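Local atomic coordinates of uncharacterized protein (Neisseria meningitidis serogroup B, PDB entry 3OI8), a protein that binds adenosine through a CBS-domain pair and probably takes part in the transport of magnesium and cobalt ions. Residues Ile45-Met50 with Gly143-Leu148. Residues are numbered along the deposited sequence; the frame is centred on the assembly and turned at random.
With ADN (adenosine), chain C.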
# COMPACT_ATOMS: atom_id res chain seq x y z
N ILE A 45 -12.66 6.18 -7.05
CA ILE A 45 -13.98 5.59 -6.88
C ILE A 45 -15.00 6.72 -6.81
O ILE A 45 -14.88 7.62 -5.99
CB ILE A 45 -14.04 4.77 -5.59
CG1 ILE A 45 -13.00 3.65 -5.65
CG2 ILE A 45 -15.46 4.24 -5.34
CD1 ILE A 45 -12.73 3.00 -4.32
N THR A 46 -16.00 6.69 -7.69
CA THR A 46 -16.91 7.82 -7.81
C THR A 46 -17.80 7.97 -6.57
O THR A 46 -18.09 6.97 -5.91
CB THR A 46 -17.80 7.69 -9.06
OG1 THR A 46 -18.50 8.93 -9.26
CG2 THR A 46 -18.81 6.55 -8.88
N ARG A 47 -18.25 9.20 -6.28
CA ARG A 47 -19.03 9.49 -5.07
C ARG A 47 -20.16 8.51 -4.79
O ARG A 47 -20.25 7.94 -3.70
CB ARG A 47 -19.61 10.91 -5.14
CG ARG A 47 -20.46 11.30 -3.93
CD ARG A 47 -21.20 12.62 -4.20
NE ARG A 47 -22.13 12.52 -5.33
CZ ARG A 47 -21.86 12.94 -6.57
NH1 ARG A 47 -20.68 13.47 -6.86
NH2 ARG A 47 -22.77 12.83 -7.54
N SER A 48 -21.03 8.31 -5.77
CA SER A 48 -22.20 7.47 -5.55
C SER A 48 -21.84 6.01 -5.22
O SER A 48 -22.71 5.23 -4.87
CB SER A 48 -23.17 7.56 -6.74
OG SER A 48 -22.48 7.54 -7.98
N ARG A 49 -20.56 5.66 -5.31
CA ARG A 49 -20.13 4.28 -5.05
C ARG A 49 -19.22 4.10 -3.82
O ARG A 49 -18.84 2.98 -3.49
CB ARG A 49 -19.43 3.70 -6.28
CG ARG A 49 -20.33 3.58 -7.49
CD ARG A 49 -19.59 3.01 -8.70
NE ARG A 49 -20.44 2.99 -9.89
CZ ARG A 49 -20.03 2.61 -11.09
NH1 ARG A 49 -18.78 2.21 -11.28
NH2 ARG A 49 -20.88 2.64 -12.11
N MSE A 50 -18.87 5.20 -3.16
CA MSE A 50 -18.01 5.08 -1.99
C MSE A 50 -18.76 4.43 -0.84
O MSE A 50 -19.95 4.66 -0.67
CB MSE A 50 -17.57 6.46 -1.51
CG MSE A 50 -16.97 7.33 -2.55
SE MSE A 50 -16.56 9.02 -1.71
CE MSE A 50 -18.36 9.55 -1.17
N GLY A 143 -16.40 22.40 -5.17
CA GLY A 143 -16.31 22.12 -3.74
C GLY A 143 -17.03 20.86 -3.29
O GLY A 143 -16.88 20.42 -2.15
N GLY A 144 -17.83 20.27 -4.17
CA GLY A 144 -18.54 19.04 -3.85
C GLY A 144 -17.62 17.83 -3.94
O GLY A 144 -16.55 17.89 -4.54
N THR A 145 -18.05 16.72 -3.34
CA THR A 145 -17.31 15.47 -3.37
C THR A 145 -17.49 14.77 -4.71
O THR A 145 -18.62 14.54 -5.14
CB THR A 145 -17.83 14.53 -2.26
OG1 THR A 145 -17.56 15.11 -0.98
CG2 THR A 145 -17.20 13.17 -2.34
N SER A 146 -16.38 14.45 -5.39
CA SER A 146 -16.43 13.72 -6.66
C SER A 146 -16.21 12.24 -6.42
O SER A 146 -16.70 11.40 -7.17
CB SER A 146 -15.34 14.21 -7.62
OG SER A 146 -15.45 15.60 -7.87
N GLY A 147 -15.46 11.91 -5.38
CA GLY A 147 -15.22 10.52 -5.03
C GLY A 147 -14.05 10.42 -4.08
O GLY A 147 -13.76 11.36 -3.34
N LEU A 148 -13.38 9.28 -4.09
CA LEU A 148 -12.22 9.09 -3.23
C LEU A 148 -11.16 8.34 -4.05
O LEU A 148 -11.48 7.79 -5.11
CB LEU A 148 -12.60 8.32 -1.95
CG LEU A 148 -13.08 6.87 -2.04
CD1 LEU A 148 -11.93 5.89 -2.28
CD2 LEU A 148 -13.83 6.46 -0.75
O5' ADN C . -10.86 -2.45 -0.44
C5' ADN C . -10.61 -3.19 -1.61
C4' ADN C . -10.82 -2.28 -2.86
O4' ADN C . -12.07 -1.53 -2.74
C3' ADN C . -9.67 -1.26 -3.01
O3' ADN C . -8.78 -1.69 -4.01
C2' ADN C . -10.34 0.03 -3.41
O2' ADN C . -10.38 0.14 -4.82
C1' ADN C . -11.78 -0.11 -2.91
N9 ADN C . -11.99 0.60 -1.65
C8 ADN C . -11.07 0.63 -0.44
N7 ADN C . -11.74 1.45 0.62
C5 ADN C . -13.10 1.92 0.06
C6 ADN C . -14.24 2.78 0.68
N6 ADN C . -14.13 3.25 2.06
N1 ADN C . -15.44 3.06 -0.10
C2 ADN C . -15.58 2.53 -1.52
N3 ADN C . -14.46 1.68 -2.12
C4 ADN C . -13.25 1.39 -1.33
O HOH W 1 -17.60 11.39 -9.76
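Ile45 and Leu148 exchange two backbone hydrogen bonds, Ile45 N to Leu148 O at 2.8 Å and Leu148 N to Ile45 O at 2.9 Å, which define an antiparallel hydrogen-bonded pair. Beyond it the register runs on through Thr46 and Gly147 to a third backbone bond, Arg47 N to Ser146 O; its donor stands 41° out of the carbonyl plane, consistent with the chain turning into the short 3-10 segment 47-49. Ser146 O has a second donor, a water that also bonds Thr46 OG1. The Arg47 side chain leaves with CG anti to the backbone N (chi1 179°) and bends at chi3, which brings the guanidinium edge-on to Thr145 O. Arg47 NH1 donates to Thr145 O at 2.9 Å, within the plane of that carbonyl, while Thr145 OG1 bonds Lys81 O.

Ser146 and Gly147 both pair by backbone hydrogen bonds with the single residue Val138 of strand 135-139, which makes a classic beta bulge. Gly147, without a side chain, lets its CA come within 3.1 Å of Ile45 O in a CA-H...O contact. Through its antiparallel pairing with strand 145-150, the short strand 45-46 of the first CBS motif joins the sheet of the second as an outermost strand, linking the two halves of the CBS pair.

Packing then closes over the sheet face carrying Ile45 and Leu148. Their side chains run alongside each other, CD1 to CD1 at 3.6 Å. The Met50 side chain runs antiparallel alongside that of Leu148, its CG 3.7 Å from Leu148 CD2, and bends at chi3 to take CE toward Thr145 CG2. Ile45, Met50 and Leu148 also line the adenosine pocket: Ile45 CD1 reaches adenine N3 at 3.1 Å, and Met50 CA lies 3.6 Å from adenine C2; the adenosine is also hydrogen-bonded to Asn51 N and Asp153 OD1.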